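Local structure of mandelate racemase/muconate lactonizing enzyme, C-terminal domain protein (Paracoccus denitrificans, 3N4E) at residues V159-D164 with I194-N199; S220-P225 with I243-G248; Q269-K274 with P297-P302. The protein belongs to the enolase superfamily and may be a magnesium-dependent hydro-lyase, with calcium bound in the metal site here. All coordinates share one frame; numbering follows the deposited sequence.

Interaction 1. Residues V159-D164 with I194-N199; sequences VKIRWD and IGFDAN. With CA (calcium ion), chain C.
Asn-199 OD1 is gripped by two successive backbone N-H groups of the opposite loop. Asp-164 N binds it at 2.8 Å, approaching from above the carbonyl plane, and Trp-163 N adds a weak second bond. CG of Asn-199 lies beside its own backbone N (chi1 -72°), which carries the amide across to residues 163-164. Trp-163 N is shared, since it also donates to Asp-197 O at 3.0 Å.

Before the loops, strands 159-162 and 194-197 run parallel, joined by Gly-195 N to Val-159 O (2.7 Å), Ile-161 N to Gly-195 O and Asp-197 N to Ile-161 O. With helix 174-188 between them they form one beta-alpha-beta unit of the TIM-like barrel of the enolase superfamily, whose metal site sits at the C-terminal strand ends.

Asp-197 serves that site: OD2 binds the calcium ion at 2.2 Å, with Glu-223 and Glu-249 as further ligands. OD1 takes Asn-199 N on its anti side (2.9 Å, an Asx turn) and a metal-bound water, so both carboxylate oxygens are tied. Lys-160 and Arg-162 flank Asp-197 on the same face. Arg-162 lies alongside it, CD 3.4 Å from OD2, but sends its guanidinium on to Asp-327. Lys-160, bent at chi3 (84°), passes CE near OD2 and delivers NZ to Tyr-129, Glu-223 and Glu-324.

On the face with Ile-161, the Phe-196 ring sits over one face of Trp-163, offset toward the rim, CE2 reaching Trp-163 CH2 at 3.3 Å. The two planes are inclined by 34°, while Trp-163 NE1 bonds to Asp-177 of helix 174-188.

Interaction 2. Residues S220-P225 with I243-G248; sequences SWFEEP and ITVSAG. With CA (calcium ion), chain C.
Three backbone hydrogen bonds join the parallel strands: Phe-222 N to Thr-244 O at 2.8 Å, Ser-246 N to Phe-222 O, and Glu-224 N to Ser-246 O.

Polar side chains gather on the face of Trp-221, Glu-223 and Ser-246. Glu-223 OE2 binds the calcium ion at 2.3 Å. Its OE1 receives Trp-221 NE1 in the plane of the indole (3.2 Å, 168° at the hydrogen), and Lys-160 and Gln-269 as further partners, which fixes the carboxylate's rotation. Ser-246 OG, placed between its backbone N and carbonyl carbon (chi1 74°), lies 3.3 Å from Trp-221 CD1 and hydrogen-bonds to Gln-269. Beyond the strand, a water bridges Glu-224 OE2 and Gly-248 N, while OE1 accepts from a metal-bound water; Gln-250 also holds OE2.

Strands 221-223 and 244-246, with helix 231-240 between them, make a beta-alpha-beta unit of the enolase-type barrel.

Apolar packing fills the other face. Val-245 CG1 meets Pro-225 CD at 3.8 Å, Ile-243 CD1 abuts Phe-222 CB, and Pro-225 CB lies over one face of the Phe-222 ring, offset toward its rim, against helices 204-216 and 231-240.

Interaction 3. Residues Q269-K274 with P297-P302; sequences QPDIVK and PHQTQP
Asp-271 and His-298 meet with the carboxylate and imidazole planes 45° apart. OD2 of the aspartate lies at the ring's edge, near its plane, and accepts from ND1 at 2.7 Å with an angle of 149° at the hydrogen. The ring comes to the anti side of OD2, a little out of the carboxylate plane. Both first torsions carry the groups away from their backbone nitrogens, chi1 being 175° in Asp-271, and the two side chains cross between the loops.

Gln-299 approaches the same carboxylate at about a right angle, its NE2 lying 3.3 Å from Asp-271 OD1 and 3.5 Å from Ile-272 CG2. A bend at chi2 turns its amide back toward the other loop. Lys-274 crosses the imidazole obliquely: CE lies 3.8 Å from His-298 CE1, while NZ goes on to Ser-43. The backbones join through His-298 N, which donates to Pro-270 O at 3.2 Å and weakly to Gln-269 O. One water links Ile-272 N to His-298 O.

These loops follow strands 267-268 and 294-295, the sixth and seventh of the barrel, where mandelate racemase carries its catalytic Asp-His dyad; a similar acid-base role here is plausible by analogy but not established.

Asp-271 is itself held by its own loop: OD1 accepts from Val-273 N at 2.7 Å in an Asx turn. A second water, which also binds Thr-300 N, donates to OD2. The Asx turn and this water help to hold the buried carboxylate that the ring meets. Because His-298 ND1 donates to OD2, the bond restrains the ring's rotation, and the edge bearing NE2 and CD2 faces the metal site.

Interactions 1 and 2 are neighbours in one sheet, their centres 9 Å apart. Phe-196 O and Glu-223 N probably hydrogen-bond at 2.7 Å, and Asp-197 and Glu-223 share the calcium ion and its three waters. Interaction 3 follows interaction 2 round the barrel; its centre is about 15 Å from that of interaction 1 and about 16 Å from that of interaction 2. Gln-269 bridges the last two: its OE1 is 2.7 Å from Ser-246 OG and its NE2 3.0 Å from Glu-223 OE1. His-298 faces the ion, with CD2 4.1 Å from the calcium. Interactions 1 and 2 thus supply two of the three protein ligands, Glu-249 being the third, and interaction 3 adds second-shell contacts.

Interaction 1. Residues V159-D164 with I194-N199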
# COMPACT_ATOMS: atom_id res chain seq x y z
N VAL A 159 20.78 -31.06 5.50
CA VAL A 159 20.35 -31.87 4.36
C VAL A 159 19.20 -31.16 3.65
O VAL A 159 18.29 -30.64 4.31
CB VAL A 159 19.85 -33.26 4.81
CG1 VAL A 159 19.27 -34.04 3.62
CG2 VAL A 159 20.97 -34.04 5.48
N LYS A 160 19.23 -31.12 2.32
CA LYS A 160 18.11 -30.66 1.51
C LYS A 160 17.66 -31.77 0.54
O LYS A 160 18.45 -32.25 -0.27
CB LYS A 160 18.46 -29.39 0.75
CG LYS A 160 17.33 -28.84 -0.12
CD LYS A 160 17.70 -27.53 -0.77
CE LYS A 160 18.49 -27.73 -2.06
NZ LYS A 160 19.14 -26.45 -2.48
N ILE A 161 16.41 -32.17 0.65
CA ILE A 161 15.84 -33.17 -0.26
C ILE A 161 15.05 -32.44 -1.33
O ILE A 161 14.18 -31.62 -1.02
CB ILE A 161 15.00 -34.23 0.51
CG1 ILE A 161 13.91 -33.58 1.37
CG2 ILE A 161 15.92 -35.10 1.41
CD1 ILE A 161 13.02 -34.58 2.11
N ARG A 162 15.39 -32.69 -2.59
CA ARG A 162 14.79 -32.00 -3.72
C ARG A 162 13.91 -32.96 -4.49
O ARG A 162 14.15 -34.17 -4.49
CB ARG A 162 15.85 -31.42 -4.66
CG ARG A 162 17.11 -30.81 -4.00
CD ARG A 162 17.94 -30.02 -5.00
NE ARG A 162 18.10 -30.79 -6.23
CZ ARG A 162 19.10 -31.63 -6.48
NH1 ARG A 162 20.08 -31.77 -5.59
NH2 ARG A 162 19.13 -32.31 -7.62
N TRP A 163 12.90 -32.43 -5.17
CA TRP A 163 11.92 -33.27 -5.85
C TRP A 163 12.20 -33.52 -7.32
O TRP A 163 12.04 -34.65 -7.77
CB TRP A 163 10.49 -32.73 -5.63
CG TRP A 163 9.72 -33.55 -4.64
CD1 TRP A 163 8.53 -34.17 -4.85
CD2 TRP A 163 10.13 -33.90 -3.30
NE1 TRP A 163 8.15 -34.85 -3.72
CE2 TRP A 163 9.12 -34.71 -2.75
CE3 TRP A 163 11.26 -33.59 -2.52
CZ2 TRP A 163 9.18 -35.22 -1.44
CZ3 TRP A 163 11.33 -34.09 -1.21
CH2 TRP A 163 10.29 -34.91 -0.69
N ASP A 164 12.60 -32.49 -8.07
CA ASP A 164 12.90 -32.59 -9.51
C ASP A 164 11.73 -33.18 -10.30
O ASP A 164 11.91 -34.06 -11.14
CB ASP A 164 14.20 -33.39 -9.78
CG ASP A 164 15.44 -32.75 -9.13
OD1 ASP A 164 15.78 -31.59 -9.43
OD2 ASP A 164 16.09 -33.43 -8.31
N ILE A 194 17.06 -29.52 8.11
CA ILE A 194 16.55 -30.08 6.85
C ILE A 194 15.79 -29.05 6.03
O ILE A 194 14.96 -28.28 6.56
CB ILE A 194 15.61 -31.31 7.04
CG1 ILE A 194 16.10 -32.24 8.15
CG2 ILE A 194 15.51 -32.09 5.74
CD1 ILE A 194 15.09 -33.26 8.61
N GLY A 195 16.11 -29.03 4.74
CA GLY A 195 15.42 -28.21 3.78
C GLY A 195 14.69 -29.10 2.79
O GLY A 195 15.03 -30.30 2.61
N PHE A 196 13.68 -28.50 2.16
CA PHE A 196 12.77 -29.19 1.28
C PHE A 196 12.68 -28.35 0.02
O PHE A 196 12.33 -27.17 0.07
CB PHE A 196 11.40 -29.34 1.94
CG PHE A 196 10.40 -30.12 1.13
CD1 PHE A 196 9.78 -29.54 0.01
CD2 PHE A 196 10.06 -31.43 1.48
CE1 PHE A 196 8.85 -30.27 -0.75
CE2 PHE A 196 9.12 -32.15 0.74
CZ PHE A 196 8.52 -31.58 -0.38
N ASP A 197 13.04 -28.96 -1.10
CA ASP A 197 13.09 -28.26 -2.36
C ASP A 197 11.99 -28.80 -3.25
O ASP A 197 12.09 -29.89 -3.80
CB ASP A 197 14.47 -28.40 -3.02
CG ASP A 197 14.61 -27.56 -4.29
OD1 ASP A 197 13.60 -27.03 -4.81
OD2 ASP A 197 15.74 -27.43 -4.79
N ALA A 198 10.92 -28.01 -3.38
CA ALA A 198 9.74 -28.41 -4.14
C ALA A 198 9.99 -28.37 -5.65
O ALA A 198 9.19 -28.91 -6.41
CB ALA A 198 8.55 -27.53 -3.77
N ASN A 199 11.08 -27.72 -6.07
CA ASN A 199 11.39 -27.53 -7.50
C ASN A 199 10.18 -27.11 -8.31
O ASN A 199 9.85 -27.77 -9.30
CB ASN A 199 11.95 -28.81 -8.12
CG ASN A 199 13.36 -29.13 -7.66
OD1 ASN A 199 13.57 -30.13 -6.98
ND2 ASN A 199 14.33 -28.27 -8.02
CA CA C . 16.90 -26.04 -6.09
O HOH W 1 19.37 -26.99 -5.85
O HOH W 2 14.80 -25.20 -6.45
O HOH W 3 17.78 -27.76 -8.12

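Interaction 2. Residues S220-P225 with I243-G248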
# COMPACT_ATOMS: atom_id res chain seq x y z
N SER A 220 13.82 -26.31 8.09
CA SER A 220 14.41 -24.97 8.22
C SER A 220 14.14 -24.06 7.03
O SER A 220 13.97 -22.87 7.21
CB SER A 220 15.92 -25.05 8.48
OG SER A 220 16.16 -25.39 9.84
N TRP A 221 14.11 -24.60 5.81
CA TRP A 221 13.69 -23.81 4.66
C TRP A 221 12.95 -24.60 3.60
O TRP A 221 13.01 -25.83 3.57
CB TRP A 221 14.85 -23.00 4.06
CG TRP A 221 15.78 -23.74 3.13
CD1 TRP A 221 15.74 -23.74 1.77
CD2 TRP A 221 16.92 -24.54 3.49
NE1 TRP A 221 16.77 -24.48 1.26
CE2 TRP A 221 17.51 -24.99 2.30
CE3 TRP A 221 17.49 -24.92 4.72
CZ2 TRP A 221 18.66 -25.80 2.28
CZ3 TRP A 221 18.64 -25.72 4.71
CH2 TRP A 221 19.20 -26.15 3.49
N PHE A 222 12.24 -23.87 2.75
CA PHE A 222 11.30 -24.40 1.77
C PHE A 222 11.65 -23.73 0.45
O PHE A 222 11.42 -22.53 0.27
CB PHE A 222 9.88 -24.04 2.22
CG PHE A 222 8.76 -24.68 1.41
CD1 PHE A 222 9.00 -25.74 0.54
CD2 PHE A 222 7.45 -24.21 1.55
CE1 PHE A 222 7.96 -26.32 -0.18
CE2 PHE A 222 6.40 -24.79 0.83
CZ PHE A 222 6.65 -25.85 -0.03
N GLU A 223 12.23 -24.51 -0.46
CA GLU A 223 12.88 -23.96 -1.65
C GLU A 223 11.97 -24.07 -2.88
O GLU A 223 11.40 -25.13 -3.14
CB GLU A 223 14.24 -24.64 -1.86
CG GLU A 223 15.07 -24.14 -3.05
CD GLU A 223 16.54 -24.61 -3.00
OE1 GLU A 223 17.18 -24.52 -1.92
OE2 GLU A 223 17.06 -25.06 -4.06
N GLU A 224 11.85 -22.96 -3.60
CA GLU A 224 11.02 -22.86 -4.81
C GLU A 224 9.65 -23.56 -4.69
O GLU A 224 9.36 -24.51 -5.43
CB GLU A 224 11.79 -23.34 -6.05
CG GLU A 224 12.93 -22.40 -6.47
CD GLU A 224 13.31 -22.55 -7.94
OE1 GLU A 224 13.88 -23.60 -8.32
OE2 GLU A 224 13.06 -21.60 -8.72
N PRO A 225 8.80 -23.11 -3.76
CA PRO A 225 7.53 -23.81 -3.62
C PRO A 225 6.67 -23.76 -4.87
O PRO A 225 5.99 -24.74 -5.16
CB PRO A 225 6.85 -23.10 -2.45
CG PRO A 225 7.58 -21.83 -2.29
CD PRO A 225 8.97 -22.07 -2.73
N ILE A 243 8.17 -21.03 8.07
CA ILE A 243 9.34 -21.65 7.44
C ILE A 243 9.90 -20.71 6.37
O ILE A 243 9.14 -20.06 5.63
CB ILE A 243 9.02 -23.08 6.85
CG1 ILE A 243 10.30 -23.79 6.40
CG2 ILE A 243 7.97 -23.02 5.72
CD1 ILE A 243 10.12 -25.27 6.10
N THR A 244 11.23 -20.62 6.31
CA THR A 244 11.88 -19.71 5.39
C THR A 244 11.75 -20.19 3.94
O THR A 244 12.27 -21.24 3.57
CB THR A 244 13.36 -19.48 5.77
OG1 THR A 244 13.45 -19.07 7.14
CG2 THR A 244 13.97 -18.38 4.90
N VAL A 245 11.04 -19.43 3.12
CA VAL A 245 10.90 -19.75 1.72
C VAL A 245 12.12 -19.18 0.99
O VAL A 245 12.46 -18.01 1.18
CB VAL A 245 9.55 -19.19 1.15
CG1 VAL A 245 9.53 -19.15 -0.38
CG2 VAL A 245 8.38 -20.00 1.68
N SER A 246 12.77 -20.01 0.17
CA SER A 246 13.92 -19.55 -0.62
C SER A 246 13.73 -19.71 -2.13
O SER A 246 13.06 -20.64 -2.60
CB SER A 246 15.19 -20.28 -0.18
OG SER A 246 15.22 -21.62 -0.64
N ALA A 247 14.32 -18.80 -2.89
CA ALA A 247 14.22 -18.81 -4.36
C ALA A 247 15.40 -18.03 -4.87
O ALA A 247 16.14 -17.44 -4.08
CB ALA A 247 12.91 -18.15 -4.83
N GLY A 248 15.58 -18.00 -6.19
CA GLY A 248 16.62 -17.18 -6.79
C GLY A 248 17.53 -17.91 -7.76
O GLY A 248 18.26 -17.28 -8.52
CA CA C . 16.90 -26.04 -6.09
O HOH W 4 14.41 -19.08 -8.48
O HOH W 2 14.80 -25.20 -6.45
O HOH W 3 17.78 -27.76 -8.12
O HOH W 1 19.37 -26.99 -5.85

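Interaction 3. Residues Q269-K274 with P297-P302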
# COMPACT_ATOMS: atom_id res chain seq x y z
N GLN A 269 19.00 -17.16 -3.68
CA GLN A 269 19.91 -18.22 -4.09
C GLN A 269 20.39 -18.11 -5.54
O GLN A 269 20.35 -19.11 -6.29
CB GLN A 269 19.20 -19.57 -3.88
CG GLN A 269 18.46 -19.69 -2.55
CD GLN A 269 17.88 -21.06 -2.35
OE1 GLN A 269 16.80 -21.37 -2.86
NE2 GLN A 269 18.60 -21.90 -1.63
N PRO A 270 20.88 -16.93 -5.97
CA PRO A 270 21.41 -16.91 -7.34
C PRO A 270 22.64 -17.83 -7.47
O PRO A 270 23.26 -18.17 -6.47
CB PRO A 270 21.80 -15.45 -7.54
CG PRO A 270 22.09 -14.94 -6.13
CD PRO A 270 21.13 -15.67 -5.24
N ASP A 271 22.95 -18.24 -8.69
CA ASP A 271 24.01 -19.21 -8.93
C ASP A 271 25.10 -18.56 -9.77
O ASP A 271 24.84 -18.05 -10.86
CB ASP A 271 23.43 -20.44 -9.64
CG ASP A 271 24.48 -21.46 -10.04
OD1 ASP A 271 25.66 -21.11 -10.29
OD2 ASP A 271 24.10 -22.65 -10.13
N ILE A 272 26.33 -18.63 -9.27
CA ILE A 272 27.48 -17.98 -9.88
C ILE A 272 27.78 -18.40 -11.34
O ILE A 272 28.39 -17.62 -12.08
CB ILE A 272 28.74 -18.15 -8.98
CG1 ILE A 272 29.77 -17.03 -9.24
CG2 ILE A 272 29.36 -19.57 -9.10
CD1 ILE A 272 30.74 -16.82 -8.10
N VAL A 273 27.36 -19.60 -11.77
CA VAL A 273 27.58 -20.02 -13.17
C VAL A 273 26.33 -19.85 -14.02
O VAL A 273 26.32 -20.23 -15.19
CB VAL A 273 28.11 -21.48 -13.31
CG1 VAL A 273 29.43 -21.67 -12.58
CG2 VAL A 273 27.04 -22.52 -12.88
N LYS A 274 25.27 -19.30 -13.43
CA LYS A 274 24.05 -18.98 -14.19
C LYS A 274 24.02 -17.49 -14.51
O LYS A 274 23.40 -17.06 -15.49
CB LYS A 274 22.80 -19.39 -13.40
CG LYS A 274 22.59 -20.89 -13.32
CD LYS A 274 21.26 -21.26 -12.64
CE LYS A 274 21.12 -22.77 -12.44
NZ LYS A 274 21.08 -23.57 -13.73
N PRO A 297 23.65 -19.19 -2.04
CA PRO A 297 23.68 -19.45 -3.47
C PRO A 297 23.39 -20.89 -3.84
O PRO A 297 23.69 -21.82 -3.07
CB PRO A 297 25.12 -19.09 -3.87
CG PRO A 297 25.61 -18.22 -2.78
CD PRO A 297 24.98 -18.77 -1.55
N HIS A 298 22.82 -21.05 -5.03
CA HIS A 298 22.63 -22.35 -5.66
C HIS A 298 23.92 -22.71 -6.37
O HIS A 298 24.56 -21.85 -6.98
CB HIS A 298 21.46 -22.27 -6.63
CG HIS A 298 21.29 -23.47 -7.51
ND1 HIS A 298 21.97 -23.63 -8.70
CD2 HIS A 298 20.49 -24.56 -7.39
CE1 HIS A 298 21.62 -24.77 -9.26
NE2 HIS A 298 20.72 -25.35 -8.49
N GLN A 299 24.32 -23.97 -6.26
CA GLN A 299 25.51 -24.48 -6.95
C GLN A 299 25.47 -25.98 -7.04
O GLN A 299 25.35 -26.66 -6.01
CB GLN A 299 26.81 -24.06 -6.25
CG GLN A 299 28.08 -24.58 -6.97
CD GLN A 299 28.15 -24.07 -8.39
OE1 GLN A 299 28.32 -24.84 -9.36
NE2 GLN A 299 27.98 -22.75 -8.54
N THR A 300 25.58 -26.49 -8.26
CA THR A 300 25.54 -27.93 -8.48
C THR A 300 26.78 -28.49 -9.20
O THR A 300 26.89 -29.70 -9.42
CB THR A 300 24.28 -28.35 -9.26
OG1 THR A 300 24.22 -27.63 -10.50
CG2 THR A 300 23.02 -28.10 -8.44
N GLN A 301 27.72 -27.62 -9.58
CA GLN A 301 28.91 -28.11 -10.28
C GLN A 301 30.07 -28.30 -9.31
O GLN A 301 30.28 -27.45 -8.43
CB GLN A 301 29.28 -27.21 -11.45
CG GLN A 301 28.13 -26.93 -12.42
CD GLN A 301 27.44 -28.19 -12.91
OE1 GLN A 301 28.09 -29.15 -13.31
NE2 GLN A 301 26.10 -28.19 -12.89
N PRO A 302 30.82 -29.42 -9.45
CA PRO A 302 31.87 -29.79 -8.49
C PRO A 302 33.23 -29.15 -8.71
O PRO A 302 34.06 -29.16 -7.82
CB PRO A 302 31.98 -31.32 -8.64
CG PRO A 302 31.16 -31.67 -9.88
CD PRO A 302 30.75 -30.40 -10.55
O HOH W 5 25.50 -24.60 -10.72
O HOH W 6 26.92 -20.09 -6.81